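Aspartate aminotransferase (Giardia lamblia, PDB 3MEB) probably catalyses the reversible transfer of an amino group from L-aspartate to 2-oxoglutarate, giving oxaloacetate and L-glutamate, with pyridoxal 5'-phosphate as cofactor. Local coordinates at residues S152-N157 and L206-A211; A146-P151 and G160-V165. One frame throughout, in Å; residues are numbered along the deposited sequence.

Interaction 1. Residues S152-N157 and L206-A211; sequences STTWPN and LFHACA. With SO4 (sulfate ion), chain C.
T154 turns its hydroxyl anti to its own backbone N (chi1 -158°), while H208 holds its ring anti to its carbonyl carbon (chi1 -60°), and the two side chains meet at about a right angle. T154 OG1 arrives at the edge of the imidazole, in the ring plane, and hydrogen-bonds H208 NE2 at 2.9 Å; either atom could be the donor. The same hydroxyl is also bonded to the ring nitrogen ND1 of H158, so one small side chain joins two histidines in a buried place. Threonine suits this position because its OG1 can both give and accept a hydrogen bond, and histidine offers a flat polar edge at the end of strand 204-208. The imidazole lies against the chain at W155 as well, with H208 CE1 4.1 Å from W155 N.

W155 begins toward the strand, but its indole leads away to the cofactor site. There W155 NE1 donates to O1 of a sulfate ion at 2.9 Å, clearly bent (N-H...O1 angle 131°), and a weak second bond runs from W155 NE1 to sulfate O4 at 3.3 Å. K277, N213 and R419 also hold this anion, which probably came from the crystallisation liquor. W155 is a pyridoxal phosphate-binding residue, and the loop following strand 148-151 is thus tied to the end of its neighbouring strand at the cofactor pocket of a pyridoxal-phosphate-dependent aminotransferase.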
loop_
_atom_site.group_PDB
_atom_site.type_symbol
_atom_site.label_atom_id
_atom_site.label_comp_id
_atom_site.label_asym_id
_atom_site.label_seq_id
_atom_site.Cartn_x
_atom_site.Cartn_y
_atom_site.Cartn_z
ATOM N N SER A 152 -21.170 4.948 -17.400
ATOM C CA SER A 152 -20.568 5.188 -18.721
ATOM C C SER A 152 -19.502 6.310 -18.739
ATOM O O SER A 152 -18.667 6.372 -19.658
ATOM C CB SER A 152 -21.637 5.425 -19.795
ATOM O OG SER A 152 -22.514 6.480 -19.434
ATOM N N THR A 153 -19.568 7.189 -17.738
ATOM C CA THR A 153 -18.505 8.115 -17.411
ATOM C C THR A 153 -18.132 7.844 -15.963
ATOM O O THR A 153 -19.013 7.731 -15.106
ATOM C CB THR A 153 -19.019 9.584 -17.574
ATOM O OG1 THR A 153 -19.233 9.822 -18.969
ATOM C CG2 THR A 153 -18.049 10.590 -17.078
ATOM N N THR A 154 -16.825 7.717 -15.695
ATOM C CA THR A 154 -16.314 7.366 -14.366
ATOM C C THR A 154 -14.859 7.794 -14.218
ATOM O O THR A 154 -14.243 8.303 -15.151
ATOM C CB THR A 154 -16.474 5.857 -14.107
ATOM O OG1 THR A 154 -16.463 5.603 -12.694
ATOM C CG2 THR A 154 -15.387 5.005 -14.824
ATOM N N TRP A 155 -14.300 7.599 -13.039
ATOM C CA TRP A 155 -12.909 7.946 -12.797
ATOM C C TRP A 155 -12.002 7.038 -13.634
ATOM O O TRP A 155 -12.097 5.799 -13.492
ATOM C CB TRP A 155 -12.617 7.693 -11.334
ATOM C CG TRP A 155 -11.323 8.228 -10.802
ATOM C CD1 TRP A 155 -10.821 9.510 -10.918
ATOM C CD2 TRP A 155 -10.417 7.513 -9.948
ATOM N NE1 TRP A 155 -9.646 9.621 -10.193
ATOM C CE2 TRP A 155 -9.373 8.404 -9.603
ATOM C CE3 TRP A 155 -10.400 6.208 -9.433
ATOM C CZ2 TRP A 155 -8.304 8.018 -8.780
ATOM C CZ3 TRP A 155 -9.322 5.822 -8.603
ATOM C CH2 TRP A 155 -8.297 6.722 -8.301
ATOM N N PRO A 156 -11.120 7.637 -14.490
ATOM C CA PRO A 156 -10.320 6.838 -15.402
ATOM C C PRO A 156 -9.598 5.682 -14.747
ATOM O O PRO A 156 -9.541 4.583 -15.317
ATOM C CB PRO A 156 -9.322 7.857 -15.978
ATOM C CG PRO A 156 -10.086 9.101 -16.036
ATOM C CD PRO A 156 -10.999 9.080 -14.802
ATOM N N ASN A 157 -9.089 5.888 -13.535
ATOM C CA ASN A 157 -8.312 4.829 -12.913
ATOM C C ASN A 157 -9.130 3.597 -12.566
ATOM O O ASN A 157 -8.536 2.499 -12.369
ATOM C CB ASN A 157 -7.568 5.314 -11.667
ATOM C CG ASN A 157 -6.438 4.368 -11.265
ATOM O OD1 ASN A 157 -5.814 3.714 -12.150
ATOM N ND2 ASN A 157 -6.127 4.317 -9.946
ATOM N N LEU A 206 -20.966 -0.485 -9.848
ATOM C CA LEU A 206 -20.116 0.520 -9.222
ATOM C C LEU A 206 -20.844 1.849 -9.250
ATOM O O LEU A 206 -21.350 2.269 -10.319
ATOM C CB LEU A 206 -18.784 0.629 -9.987
ATOM C CG LEU A 206 -17.699 1.522 -9.402
ATOM C CD1 LEU A 206 -17.156 1.023 -8.055
ATOM C CD2 LEU A 206 -16.563 1.619 -10.438
ATOM N N PHE A 207 -20.947 2.474 -8.076
ATOM C CA PHE A 207 -21.638 3.746 -7.911
ATOM C C PHE A 207 -20.705 4.677 -7.216
ATOM O O PHE A 207 -19.964 4.265 -6.320
ATOM C CB PHE A 207 -22.854 3.623 -6.979
ATOM C CG PHE A 207 -24.004 2.882 -7.560
ATOM C CD1 PHE A 207 -24.664 3.363 -8.689
ATOM C CD2 PHE A 207 -24.440 1.701 -6.983
ATOM C CE1 PHE A 207 -25.749 2.634 -9.245
ATOM C CE2 PHE A 207 -25.508 0.999 -7.497
ATOM C CZ PHE A 207 -26.164 1.459 -8.633
ATOM N N HIS A 208 -20.717 5.924 -7.609
ATOM C CA HIS A 208 -20.113 6.979 -6.785
ATOM C C HIS A 208 -21.140 7.417 -5.745
ATOM O O HIS A 208 -22.293 7.696 -6.078
ATOM C CB HIS A 208 -19.717 8.161 -7.659
ATOM C CG HIS A 208 -18.732 7.827 -8.727
ATOM N ND1 HIS A 208 -17.627 8.603 -8.987
ATOM C CD2 HIS A 208 -18.726 6.842 -9.665
ATOM C CE1 HIS A 208 -16.961 8.094 -10.009
ATOM N NE2 HIS A 208 -17.616 7.033 -10.455
ATOM N N ALA A 209 -20.734 7.497 -4.486
ATOM C CA ALA A 209 -21.659 7.793 -3.385
ATOM C C ALA A 209 -22.241 9.208 -3.490
ATOM O O ALA A 209 -23.436 9.438 -3.215
ATOM C CB ALA A 209 -20.922 7.615 -2.040
ATOM N N CYS A 210 -21.387 10.141 -3.906
ATOM C CA CYS A 210 -21.738 11.539 -4.129
ATOM C C CYS A 210 -20.585 12.186 -4.872
ATOM O O CYS A 210 -19.525 11.619 -4.903
ATOM C CB CYS A 210 -21.984 12.284 -2.809
ATOM S SG CYS A 210 -20.625 12.498 -1.651
ATOM N N ALA A 211 -20.792 13.374 -5.432
ATOM C CA ALA A 211 -19.738 14.104 -6.162
ATOM C C ALA A 211 -19.100 13.216 -7.239
ATOM O O ALA A 211 -17.896 13.066 -7.295
ATOM C CB ALA A 211 -18.680 14.687 -5.165
HETATM S S SO4 C . -8.482 12.896 -8.905
HETATM O O1 SO4 C . -9.606 12.437 -9.752
HETATM O O2 SO4 C . -7.807 14.061 -9.460
HETATM O O3 SO4 C . -9.002 13.169 -7.585
HETATM O O4 SO4 C . -7.564 11.782 -8.827
#

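Interaction 2. Residues A146-P151 and G160-V165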
loop_
_atom_site.group_PDB
_atom_site.type_symbol
_atom_site.label_atom_id
_atom_site.label_comp_id
_atom_site.label_asym_id
_atom_site.label_seq_id
_atom_site.Cartn_x
_atom_site.Cartn_y
_atom_site.Cartn_z
ATOM N N ALA A 146 -20.054 -13.115 -11.799
ATOM C CA ALA A 146 -20.874 -11.903 -11.737
ATOM C C ALA A 146 -20.364 -10.821 -12.673
ATOM O O ALA A 146 -19.177 -10.490 -12.668
ATOM C CB ALA A 146 -20.946 -11.349 -10.293
ATOM N N GLU A 147 -21.280 -10.251 -13.448
ATOM C CA GLU A 147 -20.946 -9.137 -14.317
ATOM C C GLU A 147 -20.729 -7.897 -13.481
ATOM O O GLU A 147 -21.424 -7.700 -12.491
ATOM C CB GLU A 147 -22.065 -8.836 -15.300
ATOM C CG GLU A 147 -22.643 -10.032 -15.996
ATOM C CD GLU A 147 -22.047 -10.286 -17.332
ATOM O OE1 GLU A 147 -20.841 -9.983 -17.526
ATOM O OE2 GLU A 147 -22.806 -10.781 -18.182
ATOM N N PHE A 148 -19.758 -7.077 -13.882
ATOM C CA PHE A 148 -19.422 -5.832 -13.195
ATOM C C PHE A 148 -19.773 -4.653 -14.100
ATOM O O PHE A 148 -19.315 -4.617 -15.250
ATOM C CB PHE A 148 -17.933 -5.803 -12.927
ATOM C CG PHE A 148 -17.521 -4.760 -11.944
ATOM C CD1 PHE A 148 -17.396 -3.437 -12.332
ATOM C CD2 PHE A 148 -17.241 -5.111 -10.628
ATOM C CE1 PHE A 148 -17.031 -2.467 -11.429
ATOM C CE2 PHE A 148 -16.862 -4.158 -9.726
ATOM C CZ PHE A 148 -16.737 -2.827 -10.138
ATOM N N TYR A 149 -20.550 -3.701 -13.589
ATOM C CA TYR A 149 -21.080 -2.585 -14.386
ATOM C C TYR A 149 -20.535 -1.231 -13.901
ATOM O O TYR A 149 -20.646 -0.887 -12.724
ATOM C CB TYR A 149 -22.619 -2.560 -14.312
ATOM C CG TYR A 149 -23.282 -3.610 -15.151
ATOM C CD1 TYR A 149 -23.861 -3.302 -16.387
ATOM C CD2 TYR A 149 -23.370 -4.900 -14.711
ATOM C CE1 TYR A 149 -24.479 -4.277 -17.152
ATOM C CE2 TYR A 149 -23.992 -5.886 -15.494
ATOM C CZ TYR A 149 -24.528 -5.573 -16.685
ATOM O OH TYR A 149 -25.116 -6.589 -17.407
ATOM N N MET A 150 -19.896 -0.492 -14.792
ATOM C CA MET A 150 -19.409 0.836 -14.466
ATOM C C MET A 150 -20.369 1.871 -15.012
ATOM O O MET A 150 -21.000 1.617 -16.022
ATOM C CB MET A 150 -18.072 1.094 -15.117
ATOM C CG MET A 150 -17.042 0.018 -14.926
ATOM S SD MET A 150 -15.611 0.691 -14.145
ATOM C CE MET A 150 -14.524 -0.751 -14.137
ATOM N N PRO A 151 -20.481 3.053 -14.364
ATOM C CA PRO A 151 -21.186 4.131 -15.064
ATOM C C PRO A 151 -20.437 4.492 -16.371
ATOM O O PRO A 151 -19.186 4.314 -16.441
ATOM C CB PRO A 151 -21.142 5.284 -14.062
ATOM C CG PRO A 151 -19.945 4.963 -13.178
ATOM C CD PRO A 151 -19.861 3.510 -13.113
ATOM N N GLY A 160 -8.363 0.887 -14.948
ATOM C CA GLY A 160 -7.074 0.219 -14.719
ATOM C C GLY A 160 -7.080 -0.692 -13.505
ATOM O O GLY A 160 -6.480 -1.749 -13.513
ATOM N N ILE A 161 -7.722 -0.238 -12.435
ATOM C CA ILE A 161 -7.890 -1.030 -11.237
ATOM C C ILE A 161 -8.620 -2.285 -11.659
ATOM O O ILE A 161 -8.213 -3.399 -11.319
ATOM C CB ILE A 161 -8.678 -0.287 -10.157
ATOM C CG1 ILE A 161 -7.919 0.975 -9.713
ATOM C CG2 ILE A 161 -8.916 -1.222 -8.961
ATOM C CD1 ILE A 161 -8.771 2.070 -9.096
ATOM N N TYR A 162 -9.688 -2.092 -12.437
ATOM C CA TYR A 162 -10.439 -3.216 -12.982
ATOM C C TYR A 162 -9.568 -4.130 -13.844
ATOM O O TYR A 162 -9.621 -5.363 -13.696
ATOM C CB TYR A 162 -11.661 -2.732 -13.772
ATOM C CG TYR A 162 -12.521 -3.861 -14.247
ATOM C CD1 TYR A 162 -12.209 -4.526 -15.421
ATOM C CD2 TYR A 162 -13.650 -4.282 -13.525
ATOM C CE1 TYR A 162 -12.978 -5.595 -15.880
ATOM C CE2 TYR A 162 -14.433 -5.344 -13.990
ATOM C CZ TYR A 162 -14.083 -5.998 -15.168
ATOM O OH TYR A 162 -14.815 -7.055 -15.701
ATOM N N ASP A 163 -8.766 -3.550 -14.745
ATOM C CA ASP A 163 -7.994 -4.395 -15.642
ATOM C C ASP A 163 -7.024 -5.281 -14.882
ATOM O O ASP A 163 -6.846 -6.457 -15.199
ATOM C CB ASP A 163 -7.218 -3.571 -16.640
ATOM C CG ASP A 163 -6.433 -4.426 -17.602
ATOM O OD1 ASP A 163 -6.990 -5.399 -18.177
ATOM O OD2 ASP A 163 -5.255 -4.092 -17.807
ATOM N N LYS A 164 -6.376 -4.745 -13.859
ATOM C CA LYS A 164 -5.392 -5.587 -13.177
ATOM C C LYS A 164 -6.065 -6.775 -12.439
ATOM O O LYS A 164 -5.441 -7.849 -12.355
ATOM C CB LYS A 164 -4.508 -4.742 -12.231
ATOM C CG LYS A 164 -3.632 -5.588 -11.262
ATOM C CD LYS A 164 -2.541 -4.761 -10.564
ATOM C CE LYS A 164 -1.818 -5.603 -9.497
ATOM N NZ LYS A 164 -0.602 -4.944 -8.949
ATOM N N VAL A 165 -7.307 -6.611 -11.930
ATOM C CA VAL A 165 -7.986 -7.701 -11.205
ATOM C C VAL A 165 -8.674 -8.686 -12.176
ATOM O O VAL A 165 -8.545 -9.892 -12.034
ATOM C CB VAL A 165 -8.978 -7.182 -10.140
ATOM C CG1 VAL A 165 -9.822 -8.333 -9.488
ATOM C CG2 VAL A 165 -8.198 -6.386 -9.031
HETATM O O HOH W 1 -17.888 -8.028 -15.976
#
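The rings of F148 and Y162 meet with their planes at 59°, too oblique for either a stack or an edge-to-face pair, and their centroids lie 5.4 Å apart. Over one face of the F148 ring, offset toward its rim, sits Y162 CD2. The edge of the tyrosine ring, near its plane, receives the methylene of F148, with F148 CB 3.7 Å from Y162 CE2. The side chains run antiparallel, each with its ring anti to its backbone N (chi1 -166° for F148), and the Y162 CE2-CD2 side lies along F148 CB, CG and CD1.

M150, two residues farther along the strand, adds a flexible partner. Its chain bends at chi2 and carries the terminal methyl to the base of the tyrosine, where M150 CE lies 3.5 Å from Y162 CB. An unbranched thioether fits here because it can reach across from the strand and set its methyl against the root of the ring.

Y162 is apolar along most of its length but ends in a hydroxyl, which is hydrogen-bonded to the carbonyl O of V171. A water links the two segments, accepting from F148 N at 3.0 Å and donating to Y162 OH at 3.2 Å, so the polar end of the tyrosine is also linked to the strand backbone. F136 of helix 127-142 meets the F148 ring edge-to-face, extending the aromatic packing. Strand 148-151 and helix 157-166 are the first two elements of a beta-alpha-beta crossover leading to the parallel strand 174-176, and this buried cluster packs the crossover helix on the sheet of the aminotransferase fold.

Both interactions are buried. Interaction 1 sets the loop after strand 148-151 against the end of strand 204-208, and interaction 2 sets strand 148-151 against helix 157-166; the two strands are parallel neighbours, joined where L206 N probably hydrogen-bonds Y149 O at 2.9 Å. Interaction 1 lies nearer the centre of the chain, at the pocket, and relies on polar groups: a hydroxyl, an imidazole and an indole N-H. Interaction 2 lies farther from the cofactor and is mainly apolar, its polar element being the tyrosine hydroxyl and the water bound to it. I161 of helix 157-166 packs on the indole of W155, which follows T154 in the loop and reaches the cofactor.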